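Local coordinates for protein dehydrogenase (PDB 3Q2I) that probably oxidises a UDP-linked N-acetylglucosaminuronic acid with NAD as cofactor, a step toward the sugar 2,3-diacetamido-2,3-dideoxy-D-mannuronic acid, at residues A[24-29]-A[56-61]; A[62-67]-A[71-76]. One frame throughout, in Å; residues are numbered along the deposited sequence.

Contact 1 (A[24-29]-A[56-61]); sequences IANNHF and VERTGA. With NAI (1,4-dihydronicotinamide adenine dinucleotide), chain B.
With CG turned anti to its own backbone N (chi1 -170°) and the chain extended from there to NE, Arg58 reaches across from its helix to lay its guanidinium against Phe29. Phe29, whose ring carbon CG is anti to the carbonyl carbon (chi1 -59°), offers its CB to one face of that flat group, 3.5 Å from Arg58 CZ. The ring itself stands at 60° to the guanidinium plane, so the two groups meet through the methylene and do not stack. At the edge of the guanidinium, Arg58 NH2 gives a weak, bent hydrogen bond to Asn26 OD1 (2.9 Å). A water bridges the same pair: it accepts from Arg58 NH1 at 2.9 Å and donates to Asn26 O, also at 2.9 Å, and weakly to Asn26 OD1. The stronger polar partner of the arginine lies outside, where its NE forms a salt bridge with Glu33.

Deeper in, Thr59 CG2 sits over the centre of the Phe29 ring, 3.8 Å from the centroid, a CH-pi contact that presses a methyl onto the aromatic face. The opposite face meets Ala25 O nearer its rim. Helices 25-34 and 49-59 lie side by side on the parallel sheet of the NAD-binding Rossmann fold, joined through strand 39-45 in a beta-alpha-beta succession, and Phe29 and Thr59 both rest on Leu41 of that strand. Ala25 closes what looks like the Rossmann GxGxxA signature, with Gly20 and Gly22; consistent with this, Ile24 N binds the dinucleotide phosphate oxygen O2N in a nearly straight hydrogen bond of 2.9 Å. Thr59 OG1 accepts from Ala61 N in an ST turn (3.2 Å) and is hydrogen-bonded to Ala55 O, one turn back, while Gly60, with positive phi, leads the chain out of the helix.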
ATOM      1  N   ILE A  24     -10.298 -25.526 -34.872  1.00 22.95           N
ATOM      2  CA  ILE A  24      -8.946 -25.364 -35.444  1.00 24.91           C
ATOM      3  C   ILE A  24      -8.365 -26.739 -35.799  1.00 23.64           C
ATOM      4  O   ILE A  24      -7.378 -26.793 -36.527  1.00 26.04           O
ATOM      5  CB  ILE A  24      -7.824 -24.665 -34.581  1.00 27.83           C
ATOM      6  CG1 ILE A  24      -7.984 -24.890 -33.098  1.00 36.11           C
ATOM      7  CG2 ILE A  24      -7.200 -23.408 -35.258  1.00 25.12           C
ATOM      8  CD1 ILE A  24      -8.137 -26.309 -32.726  1.00 28.72           C
ATOM      9  N   ALA A  25      -8.933 -27.818 -35.283  1.00 21.95           N
ATOM     10  CA  ALA A  25      -8.421 -29.113 -35.713  1.00 26.98           C
ATOM     11  C   ALA A  25      -8.519 -29.196 -37.241  1.00 28.23           C
ATOM     12  O   ALA A  25      -7.694 -29.843 -37.896  1.00 27.49           O
ATOM     13  CB  ALA A  25      -9.199 -30.228 -35.082  1.00 23.98           C
ATOM     14  N   ASN A  26      -9.532 -28.565 -37.832  1.00 27.58           N
ATOM     15  CA  ASN A  26      -9.561 -28.498 -39.303  1.00 27.41           C
ATOM     16  C   ASN A  26      -8.245 -28.024 -39.938  1.00 30.73           C
ATOM     17  O   ASN A  26      -7.739 -28.589 -40.921  1.00 27.18           O
ATOM     18  CB  ASN A  26     -10.747 -27.601 -39.694  1.00 28.37           C
ATOM     19  CG  ASN A  26     -10.905 -27.442 -41.177  1.00 37.41           C
ATOM     20  OD1 ASN A  26     -11.310 -28.374 -41.890  1.00 38.40           O
ATOM     21  ND2 ASN A  26     -10.631 -26.236 -41.652  1.00 40.12           N
ATOM     22  N   ASN A  27      -7.632 -26.985 -39.376  1.00 26.88           N
ATOM     23  CA  ASN A  27      -6.386 -26.459 -39.910  1.00 25.15           C
ATOM     24  C   ASN A  27      -5.202 -27.403 -39.696  1.00 27.05           C
ATOM     25  O   ASN A  27      -4.228 -27.347 -40.452  1.00 29.73           O
ATOM     26  CB  ASN A  27      -5.978 -25.139 -39.226  1.00 29.47           C
ATOM     27  CG  ASN A  27      -6.984 -24.049 -39.436  1.00 32.87           C
ATOM     28  OD1 ASN A  27      -6.667 -22.991 -39.981  1.00 40.61           O
ATOM     29  ND2 ASN A  27      -8.187 -24.274 -38.960  1.00 31.91           N
ATOM     30  N   HIS A  28      -5.242 -28.184 -38.622  1.00 26.42           N
ATOM     31  CA  HIS A  28      -4.211 -29.173 -38.366  1.00 25.24           C
ATOM     32  C   HIS A  28      -4.392 -30.345 -39.336  1.00 27.77           C
ATOM     33  O   HIS A  28      -3.392 -30.830 -39.897  1.00 26.55           O
ATOM     34  CB  HIS A  28      -4.259 -29.674 -36.917  1.00 28.32           C
ATOM     35  CG  HIS A  28      -3.825 -28.638 -35.911  1.00 25.80           C
ATOM     36  ND1 HIS A  28      -2.582 -28.658 -35.302  1.00 27.51           N
ATOM     37  CD2 HIS A  28      -4.487 -27.573 -35.391  1.00 23.42           C
ATOM     38  CE1 HIS A  28      -2.488 -27.628 -34.468  1.00 23.98           C
ATOM     39  NE2 HIS A  28      -3.635 -26.965 -34.497  1.00 21.30           N
ATOM     40  N   PHE A  29      -5.642 -30.782 -39.527  1.00 25.18           N
ATOM     41  CA  PHE A  29      -5.873 -31.834 -40.564  1.00 28.90           C
ATOM     42  C   PHE A  29      -5.307 -31.393 -41.925  1.00 31.87           C
ATOM     43  O   PHE A  29      -4.548 -32.133 -42.583  1.00 29.08           O
ATOM     44  CB  PHE A  29      -7.362 -32.206 -40.682  1.00 28.91           C
ATOM     45  CG  PHE A  29      -8.005 -32.741 -39.410  1.00 30.12           C
ATOM     46  CD1 PHE A  29      -7.258 -33.324 -38.392  1.00 24.63           C
ATOM     47  CD2 PHE A  29      -9.381 -32.607 -39.219  1.00 27.13           C
ATOM     48  CE1 PHE A  29      -7.887 -33.807 -37.253  1.00 23.67           C
ATOM     49  CE2 PHE A  29     -10.024 -33.087 -38.086  1.00 28.24           C
ATOM     50  CZ  PHE A  29      -9.266 -33.692 -37.075  1.00 26.65           C
ATOM     51  N   VAL A  56     -12.704 -38.839 -37.843  1.00 25.86           N
ATOM     52  CA  VAL A  56     -12.255 -40.182 -38.252  1.00 29.28           C
ATOM     53  C   VAL A  56     -12.555 -40.442 -39.740  1.00 31.22           C
ATOM     54  O   VAL A  56     -11.738 -40.985 -40.490  1.00 30.06           O
ATOM     55  CB  VAL A  56     -12.913 -41.270 -37.393  1.00 28.06           C
ATOM     56  CG1 VAL A  56     -12.909 -42.648 -38.113  1.00 30.68           C
ATOM     57  CG2 VAL A  56     -12.341 -41.318 -35.979  1.00 28.55           C
ATOM     58  N   GLU A  57     -13.725 -40.007 -40.188  1.00 32.45           N
ATOM     59  CA  GLU A  57     -14.091 -40.189 -41.577  1.00 33.56           C
ATOM     60  C   GLU A  57     -13.265 -39.314 -42.514  1.00 36.67           C
ATOM     61  O   GLU A  57     -12.796 -39.780 -43.552  1.00 37.29           O
ATOM     62  CB  GLU A  57     -15.615 -40.085 -41.713  1.00 35.00           C
ATOM     63  CG  GLU A  57     -16.275 -41.066 -40.729  1.00 38.98           C
ATOM     64  CD  GLU A  57     -17.797 -40.997 -40.671  1.00 55.38           C
ATOM     65  OE1 GLU A  57     -18.351 -39.871 -40.768  1.00 50.72           O
ATOM     66  OE2 GLU A  57     -18.431 -42.077 -40.489  1.00 55.05           O
ATOM     67  N   ARG A  58     -12.942 -38.090 -42.097  1.00 32.91           N
ATOM     68  CA  ARG A  58     -12.084 -37.247 -42.912  1.00 34.60           C
ATOM     69  C   ARG A  58     -10.630 -37.746 -43.004  1.00 35.69           C
ATOM     70  O   ARG A  58      -9.992 -37.602 -44.049  1.00 36.66           O
ATOM     71  CB  ARG A  58     -12.073 -35.795 -42.416  1.00 34.08           C
ATOM     72  CG  ARG A  58     -11.376 -34.846 -43.382  1.00 36.10           C
ATOM     73  CD  ARG A  58     -10.842 -33.604 -42.684  1.00 36.83           C
ATOM     74  NE  ARG A  58      -9.658 -33.019 -43.312  1.00 45.95           N
ATOM     75  CZ  ARG A  58      -9.479 -31.707 -43.455  1.00 41.66           C
ATOM     76  NH1 ARG A  58      -8.383 -31.223 -44.022  1.00 47.76           N
ATOM     77  NH2 ARG A  58     -10.433 -30.873 -43.067  1.00 36.48           N
ATOM     78  N   THR A  59     -10.073 -38.230 -41.898  1.00 35.53           N
ATOM     79  CA  THR A  59      -8.610 -38.352 -41.793  1.00 32.58           C
ATOM     80  C   THR A  59      -8.178 -39.810 -41.893  1.00 34.23           C
ATOM     81  O   THR A  59      -7.011 -40.077 -42.174  1.00 34.73           O
ATOM     82  CB  THR A  59      -8.137 -37.862 -40.400  1.00 29.13           C
ATOM     83  OG1 THR A  59      -8.714 -38.687 -39.392  1.00 27.91           O
ATOM     84  CG2 THR A  59      -8.519 -36.404 -40.192  1.00 32.41           C
ATOM     85  N   GLY A  60      -9.099 -40.733 -41.628  1.00 33.35           N
ATOM     86  CA  GLY A  60      -8.787 -42.166 -41.625  1.00 35.28           C
ATOM     87  C   GLY A  60      -8.163 -42.672 -40.332  1.00 36.13           C
ATOM     88  O   GLY A  60      -7.936 -43.871 -40.155  1.00 34.28           O
ATOM     89  N   ALA A  61      -7.832 -41.755 -39.422  1.00 34.37           N
ATOM     90  CA  ALA A  61      -7.226 -42.111 -38.147  1.00 32.12           C
ATOM     91  C   ALA A  61      -8.168 -42.967 -37.322  1.00 28.56           C
ATOM     92  O   ALA A  61      -9.373 -42.854 -37.514  1.00 33.11           O
ATOM     93  CB  ALA A  61      -6.947 -40.799 -37.371  1.00 28.94           C
TER
HETATM   94  PA  NAI B 500     -13.838 -25.945 -30.347  1.00 22.96           P
HETATM   95  O1A NAI B 500     -14.837 -25.730 -29.285  1.00 20.45           O
HETATM   96  O2A NAI B 500     -14.268 -25.781 -31.871  1.00 24.17           O
HETATM   97  O5B NAI B 500     -13.132 -27.355 -30.262  1.00 22.42           O
HETATM   98  C5B NAI B 500     -13.530 -28.031 -29.103  1.00 28.58           C
HETATM   99  C4B NAI B 500     -13.154 -29.498 -29.258  1.00 26.75           C
HETATM  100  O4B NAI B 500     -12.571 -30.094 -28.086  1.00 20.89           O
HETATM  101  C3B NAI B 500     -14.604 -29.978 -29.343  1.00 27.03           C
HETATM  102  O3B NAI B 500     -14.793 -30.821 -30.488  1.00 26.72           O
HETATM  103  C2B NAI B 500     -14.901 -30.583 -27.960  1.00 23.48           C
HETATM  104  O2B NAI B 500     -15.885 -31.610 -27.964  1.00 25.97           O
HETATM  105  C1B NAI B 500     -13.488 -31.138 -27.664  1.00 20.12           C
HETATM  106  N9A NAI B 500     -13.279 -31.490 -26.279  1.00 23.37           N
HETATM  107  C8A NAI B 500     -13.635 -30.748 -25.179  1.00 25.99           C
HETATM  108  N7A NAI B 500     -13.214 -31.363 -24.110  1.00 20.38           N
HETATM  109  C5A NAI B 500     -12.481 -32.476 -24.451  1.00 23.24           C
HETATM  110  C6A NAI B 500     -11.818 -33.504 -23.749  1.00 22.51           C
HETATM  111  N6A NAI B 500     -11.741 -33.522 -22.372  1.00 25.52           N
HETATM  112  N1A NAI B 500     -11.238 -34.491 -24.452  1.00 27.77           N
HETATM  113  C2A NAI B 500     -11.314 -34.492 -25.768  1.00 19.77           C
HETATM  114  N3A NAI B 500     -11.925 -33.563 -26.500  1.00 22.06           N
HETATM  115  C4A NAI B 500     -12.541 -32.554 -25.848  1.00 20.87           C
HETATM  116  O3  NAI B 500     -12.640 -24.926 -30.095  1.00 20.00           O
HETATM  117  PN  NAI B 500     -11.544 -24.449 -31.077  1.00 20.97           P
HETATM  118  O1N NAI B 500     -11.883 -23.105 -31.657  1.00 22.08           O
HETATM  119  O2N NAI B 500     -11.068 -25.514 -32.094  1.00 27.20           O
HETATM  120  O5D NAI B 500     -10.308 -23.936 -30.150  1.00 20.79           O
HETATM  121  C5D NAI B 500      -9.529 -25.049 -29.777  1.00 18.69           C
HETATM  122  C4D NAI B 500      -8.190 -24.612 -29.189  1.00 20.26           C
HETATM  123  O4D NAI B 500      -7.480 -24.022 -30.290  1.00 21.32           O
HETATM  124  C3D NAI B 500      -8.280 -23.454 -28.155  1.00 18.78           C
HETATM  125  O3D NAI B 500      -7.188 -23.641 -27.252  1.00 19.84           O
HETATM  126  C2D NAI B 500      -8.002 -22.199 -28.991  1.00 20.58           C
HETATM  127  O2D NAI B 500      -7.357 -21.176 -28.237  1.00 20.69           O
HETATM  128  C1D NAI B 500      -7.013 -22.701 -30.084  1.00 19.52           C
HETATM  129  N1N NAI B 500      -7.058 -21.915 -31.296  1.00 19.05           N
HETATM  130  C2N NAI B 500      -5.935 -21.467 -31.816  1.00 21.58           C
HETATM  131  C3N NAI B 500      -5.912 -20.638 -32.945  1.00 19.23           C
HETATM  132  C7N NAI B 500      -4.639 -20.170 -33.537  1.00 18.50           C
HETATM  133  O7N NAI B 500      -4.500 -19.161 -34.203  1.00 22.38           O
HETATM  134  N7N NAI B 500      -3.495 -20.892 -33.345  1.00 17.49           N
HETATM  135  C4N NAI B 500      -7.157 -20.216 -33.453  1.00 20.78           C
HETATM  136  C5N NAI B 500      -8.301 -20.799 -32.938  1.00 21.55           C
HETATM  137  C6N NAI B 500      -8.243 -21.637 -31.853  1.00 19.54           C
HETATM  138  O   HOH W   1      -8.759 -28.335 -43.629  1.00 46.43           O

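Contact 2 (A[62-67]-A[71-76]); sequences RGHASL and LAQTDA
The imidazole of His64 overlaps the end of Gln73 at its edge, where His64 CE1 lies 3.0 Å from Gln73 OE1 and the amide carbon CD sits near the ring plane. The amide is turned 63° from that plane, so the two flat groups are not stacked. Gln73 gets there by an extended chain beyond CG, with CG anti to the carbonyl carbon (chi1 -59°). A water bridges the two groups, accepting from Gln73 NE2 at 2.7 Å and lying 2.9 Å from His64 ND1. The other nitrogen of the ring, His64 NE2, is hydrogen-bonded to Asp43 OD1, so the imidazole is gripped at both nitrogens and its rotation should be well fixed. Asp43 also takes part through OD2, which is bonded to Thr74 OG1, and thus ties strand 62-64 to the loop at Thr74 from the adjacent strand.

Here begins the crossover of the Rossmann fold from its third strand, 62-64, to its fourth, 78-81, which carries the chain through helix 67-73 and past strands 39-45 and 14-19. Ser66 is the N-cap of that helix, its OG accepting from Asp69 N. In the first turn Leu71 N donates to Leu67 O at 2.9 Å, an ordinary i to i+4 helical bond. The two leucine side chains lie along the same side of the helix, Leu67 CD1 3.8 Å from Leu71 CG, and both press on Glu94 of helix 88-97. Leu67 has CG anti to its backbone N (chi1 172°), which swings the branched end back toward Leu71. Past the helix, Thr74 OG1 accepts from Ala76 N at 3.2 Å, an ST turn from which the chain heads for the next strand.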
ATOM      1  N   ARG A  62      -7.652 -43.763 -36.381  1.00 27.45           N
ATOM      2  CA  ARG A  62      -8.507 -44.396 -35.390  1.00 28.37           C
ATOM      3  C   ARG A  62      -9.075 -43.376 -34.418  1.00 30.92           C
ATOM      4  O   ARG A  62      -8.367 -42.422 -34.052  1.00 30.25           O
ATOM      5  CB  ARG A  62      -7.774 -45.419 -34.536  1.00 28.22           C
ATOM      6  CG  ARG A  62      -6.991 -46.478 -35.309  1.00 35.95           C
ATOM      7  CD  ARG A  62      -5.958 -47.116 -34.387  1.00 47.76           C
ATOM      8  NE  ARG A  62      -5.694 -48.503 -34.747  1.00 58.77           N
ATOM      9  CZ  ARG A  62      -4.522 -48.956 -35.185  1.00 61.77           C
ATOM     10  NH1 ARG A  62      -3.497 -48.119 -35.319  1.00 59.92           N
ATOM     11  NH2 ARG A  62      -4.390 -50.245 -35.486  1.00 57.21           N
ATOM     12  N   GLY A  63     -10.274 -43.675 -33.921  1.00 29.58           N
ATOM     13  CA  GLY A  63     -11.004 -42.772 -33.012  1.00 30.77           C
ATOM     14  C   GLY A  63     -10.976 -43.219 -31.567  1.00 30.35           C
ATOM     15  O   GLY A  63     -10.985 -44.413 -31.268  1.00 31.60           O
ATOM     16  N   HIS A  64     -10.992 -42.274 -30.620  1.00 28.98           N
ATOM     17  CA  HIS A  64     -11.068 -42.644 -29.214  1.00 28.70           C
ATOM     18  C   HIS A  64     -11.958 -41.668 -28.462  1.00 28.34           C
ATOM     19  O   HIS A  64     -11.953 -40.485 -28.791  1.00 30.73           O
ATOM     20  CB  HIS A  64      -9.665 -42.545 -28.612  1.00 29.84           C
ATOM     21  CG  HIS A  64      -8.642 -43.373 -29.322  1.00 28.63           C
ATOM     22  ND1 HIS A  64      -8.268 -44.623 -28.872  1.00 32.24           N
ATOM     23  CD2 HIS A  64      -7.900 -43.130 -30.428  1.00 31.43           C
ATOM     24  CE1 HIS A  64      -7.346 -45.117 -29.679  1.00 36.04           C
ATOM     25  NE2 HIS A  64      -7.099 -44.230 -30.627  1.00 31.79           N
ATOM     26  N   ALA A  65     -12.620 -42.152 -27.419  1.00 29.26           N
ATOM     27  CA  ALA A  65     -13.589 -41.371 -26.666  1.00 31.95           C
ATOM     28  C   ALA A  65     -13.000 -40.654 -25.446  1.00 33.33           C
ATOM     29  O   ALA A  65     -13.677 -39.812 -24.857  1.00 35.17           O
ATOM     30  CB  ALA A  65     -14.748 -42.243 -26.224  1.00 32.86           C
ATOM     31  N   SER A  66     -11.806 -41.052 -25.017  1.00 31.30           N
ATOM     32  CA  SER A  66     -11.108 -40.318 -23.971  1.00 30.78           C
ATOM     33  C   SER A  66      -9.624 -40.201 -24.300  1.00 30.94           C
ATOM     34  O   SER A  66      -9.044 -41.062 -24.960  1.00 30.72           O
ATOM     35  CB  SER A  66     -11.341 -40.954 -22.607  1.00 32.08           C
ATOM     36  OG  SER A  66     -10.467 -42.043 -22.411  1.00 32.75           O
ATOM     37  N   LEU A  67      -8.973 -39.153 -23.801  1.00 27.26           N
ATOM     38  CA  LEU A  67      -7.547 -38.990 -23.980  1.00 24.31           C
ATOM     39  C   LEU A  67      -6.779 -40.125 -23.312  1.00 24.77           C
ATOM     40  O   LEU A  67      -5.802 -40.633 -23.864  1.00 27.09           O
ATOM     41  CB  LEU A  67      -7.096 -37.607 -23.434  1.00 23.48           C
ATOM     42  CG  LEU A  67      -5.580 -37.480 -23.419  1.00 22.36           C
ATOM     43  CD1 LEU A  67      -4.990 -37.481 -24.789  1.00 23.26           C
ATOM     44  CD2 LEU A  67      -5.234 -36.133 -22.755  1.00 25.91           C
ATOM     45  N   LEU A  71      -4.056 -42.537 -25.150  1.00 30.18           N
ATOM     46  CA  LEU A  71      -2.650 -42.544 -24.742  1.00 32.64           C
ATOM     47  C   LEU A  71      -2.170 -43.950 -24.447  1.00 34.74           C
ATOM     48  O   LEU A  71      -1.000 -44.268 -24.680  1.00 35.47           O
ATOM     49  CB  LEU A  71      -2.427 -41.683 -23.494  1.00 31.02           C
ATOM     50  CG  LEU A  71      -2.549 -40.183 -23.766  1.00 29.33           C
ATOM     51  CD1 LEU A  71      -2.248 -39.424 -22.473  1.00 26.05           C
ATOM     52  CD2 LEU A  71      -1.670 -39.661 -24.915  1.00 22.58           C
ATOM     53  N   ALA A  72      -3.074 -44.769 -23.924  1.00 34.92           N
ATOM     54  CA  ALA A  72      -2.802 -46.197 -23.730  1.00 38.00           C
ATOM     55  C   ALA A  72      -2.590 -46.978 -25.048  1.00 39.04           C
ATOM     56  O   ALA A  72      -2.020 -48.071 -25.050  1.00 41.06           O
ATOM     57  CB  ALA A  72      -3.928 -46.832 -22.910  1.00 36.04           C
ATOM     58  N   GLN A  73      -3.044 -46.438 -26.172  1.00 37.30           N
ATOM     59  CA  GLN A  73      -3.029 -47.192 -27.415  1.00 38.35           C
ATOM     60  C   GLN A  73      -2.064 -46.672 -28.475  1.00 39.36           C
ATOM     61  O   GLN A  73      -1.422 -47.450 -29.191  1.00 38.57           O
ATOM     62  CB  GLN A  73      -4.445 -47.321 -27.972  1.00 39.47           C
ATOM     63  CG  GLN A  73      -5.415 -48.012 -27.027  1.00 42.97           C
ATOM     64  CD  GLN A  73      -6.829 -47.905 -27.541  1.00 52.74           C
ATOM     65  OE1 GLN A  73      -7.045 -47.937 -28.756  1.00 57.47           O
ATOM     66  NE2 GLN A  73      -7.799 -47.765 -26.634  1.00 53.83           N
ATOM     67  N   THR A  74      -1.948 -45.356 -28.594  1.00 34.69           N
ATOM     68  CA  THR A  74      -1.301 -44.771 -29.749  1.00 33.78           C
ATOM     69  C   THR A  74       0.216 -44.947 -29.678  1.00 33.00           C
ATOM     70  O   THR A  74       0.798 -44.962 -28.599  1.00 34.05           O
ATOM     71  CB  THR A  74      -1.692 -43.283 -29.897  1.00 33.94           C
ATOM     72  OG1 THR A  74      -1.270 -42.792 -31.175  1.00 31.52           O
ATOM     73  CG2 THR A  74      -1.046 -42.439 -28.784  1.00 27.88           C
ATOM     74  N   ASP A  75       0.865 -45.114 -30.816  1.00 35.93           N
ATOM     75  CA  ASP A  75       2.318 -44.982 -30.816  1.00 36.42           C
ATOM     76  C   ASP A  75       2.693 -43.716 -31.571  1.00 33.41           C
ATOM     77  O   ASP A  75       3.652 -43.647 -32.338  1.00 31.12           O
ATOM     78  CB  ASP A  75       2.997 -46.264 -31.326  1.00 38.88           C
ATOM     79  CG  ASP A  75       2.666 -46.574 -32.768  1.00 44.57           C
ATOM     80  OD1 ASP A  75       1.736 -45.980 -33.349  1.00 42.55           O
ATOM     81  OD2 ASP A  75       3.385 -47.415 -33.351  1.00 55.12           O
ATOM     82  N   ALA A  76       1.890 -42.671 -31.372  1.00 29.61           N
ATOM     83  CA  ALA A  76       2.236 -41.392 -31.982  1.00 29.41           C
ATOM     84  C   ALA A  76       3.540 -40.909 -31.370  1.00 25.20           C
ATOM     85  O   ALA A  76       3.840 -41.253 -30.227  1.00 31.09           O
ATOM     86  CB  ALA A  76       1.113 -40.356 -31.725  1.00 27.49           C
TER
HETATM   87  O   HOH W   2      -9.967 -46.169 -27.073  1.00 41.74           O

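Contacts 1 and 2 follow one another along the chain, the first closing before the second opens, and their centres are about 15 Å apart within one NAD-binding Rossmann domain. Helix 49-59, which supplies half of contact 1, runs directly into strand 62-64, which opens contact 2, and the two meet where Val56 CG2 lies 3.6 Å from Gly63 CA. Strand 39-45 serves both, beneath the helices of contact 1 and beside the edge strand of contact 2. Contact 1 begins at the turn that binds the dinucleotide pyrophosphate, whereas contact 2 starts on the sheet's outermost strand within this chain, with the Leu67 side chain about 5 Å from the adenine end of the same dinucleotide (nearest atoms).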